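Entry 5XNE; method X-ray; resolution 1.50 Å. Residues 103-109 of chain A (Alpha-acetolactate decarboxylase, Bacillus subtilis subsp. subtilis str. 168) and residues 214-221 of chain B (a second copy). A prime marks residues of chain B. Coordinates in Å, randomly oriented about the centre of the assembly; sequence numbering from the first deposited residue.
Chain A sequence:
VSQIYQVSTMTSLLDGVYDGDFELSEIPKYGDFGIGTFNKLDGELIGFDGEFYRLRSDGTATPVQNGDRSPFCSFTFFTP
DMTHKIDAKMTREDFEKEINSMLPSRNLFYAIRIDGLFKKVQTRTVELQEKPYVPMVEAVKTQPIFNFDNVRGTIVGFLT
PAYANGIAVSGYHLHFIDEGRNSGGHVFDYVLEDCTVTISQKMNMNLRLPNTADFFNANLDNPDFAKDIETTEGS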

# COMPACT_ATOMS: atom_id res chain seq x y z
N LEU A 103 4.80 -17.69 -11.15
CA LEU A 103 4.39 -16.30 -11.24
C LEU A 103 5.40 -15.50 -12.06
O LEU A 103 6.61 -15.70 -11.90
CB LEU A 103 4.26 -15.68 -9.84
CG LEU A 103 3.27 -16.34 -8.88
CD1 LEU A 103 3.38 -15.70 -7.52
CD2 LEU A 103 1.87 -16.24 -9.44
N PRO A 104 4.91 -14.61 -12.93
CA PRO A 104 5.77 -13.70 -13.71
C PRO A 104 6.64 -12.85 -12.79
O PRO A 104 7.76 -12.48 -13.16
CB PRO A 104 4.76 -12.84 -14.48
CG PRO A 104 3.53 -13.66 -14.54
CD PRO A 104 3.49 -14.44 -13.27
N SER A 105 6.14 -12.55 -11.60
CA SER A 105 6.89 -11.73 -10.65
C SER A 105 6.34 -11.86 -9.23
O SER A 105 5.13 -11.87 -9.03
CB SER A 105 6.85 -10.26 -11.07
OG SER A 105 7.45 -9.43 -10.08
N ARG A 106 7.24 -11.93 -8.25
CA ARG A 106 6.86 -11.89 -6.84
C ARG A 106 6.48 -10.47 -6.40
O ARG A 106 6.13 -10.25 -5.25
CB ARG A 106 8.00 -12.43 -5.97
CG ARG A 106 8.48 -13.83 -6.35
CD ARG A 106 10.00 -13.87 -6.49
NE ARG A 106 10.46 -14.89 -7.45
CZ ARG A 106 11.66 -14.90 -8.03
NH1 ARG A 106 12.54 -13.94 -7.75
NH2 ARG A 106 11.98 -15.86 -8.88
N ASN A 107 6.56 -9.51 -7.31
CA ASN A 107 6.34 -8.11 -6.97
C ASN A 107 4.98 -7.58 -7.42
O ASN A 107 4.71 -6.38 -7.31
CB ASN A 107 7.45 -7.26 -7.57
CG ASN A 107 8.82 -7.74 -7.14
OD1 ASN A 107 9.01 -8.20 -6.01
ND2 ASN A 107 9.79 -7.62 -8.05
N LEU A 108 4.13 -8.48 -7.93
CA LEU A 108 2.79 -8.11 -8.38
C LEU A 108 1.73 -8.72 -7.49
O LEU A 108 2.03 -9.55 -6.65
CB LEU A 108 2.56 -8.54 -9.83
CG LEU A 108 3.61 -8.04 -10.83
CD1 LEU A 108 3.29 -8.59 -12.22
CD2 LEU A 108 3.66 -6.52 -10.84
N PHE A 109 0.48 -8.29 -7.67
CA PHE A 109 -0.66 -8.86 -6.94
C PHE A 109 -1.36 -9.91 -7.79
O PHE A 109 -1.50 -9.72 -9.00
CB PHE A 109 -1.65 -7.75 -6.57
CG PHE A 109 -1.13 -6.76 -5.55
CD1 PHE A 109 -0.27 -5.74 -5.93
CD2 PHE A 109 -1.51 -6.86 -4.22
CE1 PHE A 109 0.21 -4.83 -4.98
CE2 PHE A 109 -1.04 -5.94 -3.27
CZ PHE A 109 -0.18 -4.94 -3.66
N ASP B 214 12.51 -4.89 -15.46
CA ASP B 214 13.32 -4.49 -14.30
C ASP B 214 12.53 -4.58 -13.00
O ASP B 214 13.03 -5.08 -12.00
CB ASP B 214 13.84 -3.06 -14.47
CG ASP B 214 14.91 -2.95 -15.52
OD1 ASP B 214 15.56 -3.97 -15.81
OD2 ASP B 214 15.10 -1.83 -16.04
N PHE B 215 11.29 -4.10 -13.02
CA PHE B 215 10.49 -4.18 -11.81
C PHE B 215 10.06 -5.62 -11.54
O PHE B 215 10.12 -6.08 -10.41
CB PHE B 215 9.25 -3.28 -11.91
CG PHE B 215 8.40 -3.34 -10.67
CD1 PHE B 215 8.75 -2.58 -9.55
CD2 PHE B 215 7.29 -4.17 -10.61
CE1 PHE B 215 7.98 -2.65 -8.39
CE2 PHE B 215 6.52 -4.24 -9.44
CZ PHE B 215 6.87 -3.48 -8.34
N PHE B 216 9.62 -6.32 -12.58
CA PHE B 216 9.20 -7.72 -12.42
C PHE B 216 10.30 -8.56 -11.77
O PHE B 216 10.04 -9.41 -10.90
CB PHE B 216 8.84 -8.34 -13.77
CG PHE B 216 7.45 -8.04 -14.26
CD1 PHE B 216 6.88 -6.78 -14.10
CD2 PHE B 216 6.71 -9.02 -14.91
CE1 PHE B 216 5.62 -6.51 -14.56
CE2 PHE B 216 5.42 -8.76 -15.39
CZ PHE B 216 4.88 -7.50 -15.22
N ASN B 217 11.54 -8.33 -12.20
CA ASN B 217 12.68 -9.13 -11.76
C ASN B 217 13.42 -8.60 -10.53
O ASN B 217 14.38 -9.22 -10.06
CB ASN B 217 13.68 -9.27 -12.92
CG ASN B 217 13.12 -10.08 -14.07
OD1 ASN B 217 12.31 -10.99 -13.86
ND2 ASN B 217 13.54 -9.75 -15.29
N ALA B 218 12.99 -7.45 -10.01
CA ALA B 218 13.65 -6.83 -8.86
C ALA B 218 13.55 -7.68 -7.59
O ALA B 218 12.59 -8.43 -7.40
CB ALA B 218 13.07 -5.45 -8.59
N ASN B 219 14.55 -7.52 -6.73
CA ASN B 219 14.53 -8.15 -5.41
C ASN B 219 14.01 -7.16 -4.38
O ASN B 219 14.71 -6.22 -3.98
CB ASN B 219 15.93 -8.65 -5.03
CG ASN B 219 15.96 -9.29 -3.67
OD1 ASN B 219 14.97 -9.86 -3.20
ND2 ASN B 219 17.12 -9.21 -3.01
N LEU B 220 12.77 -7.35 -3.95
CA LEU B 220 12.12 -6.41 -3.06
C LEU B 220 11.94 -7.01 -1.68
O LEU B 220 11.06 -6.59 -0.92
CB LEU B 220 10.77 -5.98 -3.63
CG LEU B 220 10.83 -5.37 -5.03
CD1 LEU B 220 9.48 -4.81 -5.45
CD2 LEU B 220 11.89 -4.28 -5.08
N ASP B 221 12.76 -8.00 -1.36
CA ASP B 221 12.64 -8.64 -0.06
C ASP B 221 13.88 -8.36 0.78
O ASP B 221 14.63 -9.26 1.16
CB ASP B 221 12.39 -10.14 -0.22
CG ASP B 221 11.01 -10.43 -0.83
OD1 ASP B 221 10.00 -9.96 -0.26
OD2 ASP B 221 10.94 -11.11 -1.88
O HOH W 1 10.24 -11.47 -8.83
O HOH W 2 12.02 -11.20 -6.70
O HOH W 3 10.97 -9.52 -4.75

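Contact between two copies of alpha-acetolactate decarboxylase, where a turn of chain A meets the last part of a helix and the loop that follows it in chain B. In the backbone, Ser105 to Leu108 form a type I beta turn, and across the two stretches the CA atoms of Ser105 and Phe216′ pair at 5.0 Å. Beyond the helical residues the chain continues as loop, and the carbonyls of Phe215′, Phe216′ and Ala218′ accept hydrogen bonds from chain A. Three direct hydrogen bonds join the stretches. Ser105 OG donates to Phe216′ O (2.7 Å) and accepts from Asn107 N (2.9 Å), so one hydroxyl both braces the turn and ties it to the partner. Asn107, with the most area covered by the other stretch, points its CA-to-CB bond toward chain B and spends its amide on two carbonyls: ND2 donates to Phe215′ O at 2.8 Å and, almost perfectly in line (178°), to Ala218′ O at 3.0 Å. Phe215′ O also accepts from Ala218′ N (3.2 Å), so the asparagine joins a bond already made within chain B. Among the apolar contacts, Leu108 reaches both phenylalanines with its two methyls. Leu108 CD1 sits over one face of the Phe216′ ring, 3.9 Å from its centroid in a CH-pi contact, while Leu108 CD2 meets the edge of the Phe215′ ring, 3.9 Å from Phe215′ CE2. Pro104 CB adds a looser contact with Phe216′ CE2 (4.2 Å), and Leu220′ CD1 packs against Asn107 CG at 3.4 Å, covering the amide beside its polar bonds. Waters bridge the rest: water 1 accepts from Arg106 N (3.1 Å) and donates to Phe216′ O (2.9 Å). Water 2 likewise links Arg106 NH1 (3.0 Å) to Ala218′ O (2.9 Å), giving the exposed arginine an indirect hold on chain B. Water 3 lies 2.7 Å from Asn107 OD1 and accepts from Leu220′ N (2.9 Å), extending the asparagine's reach along the loop.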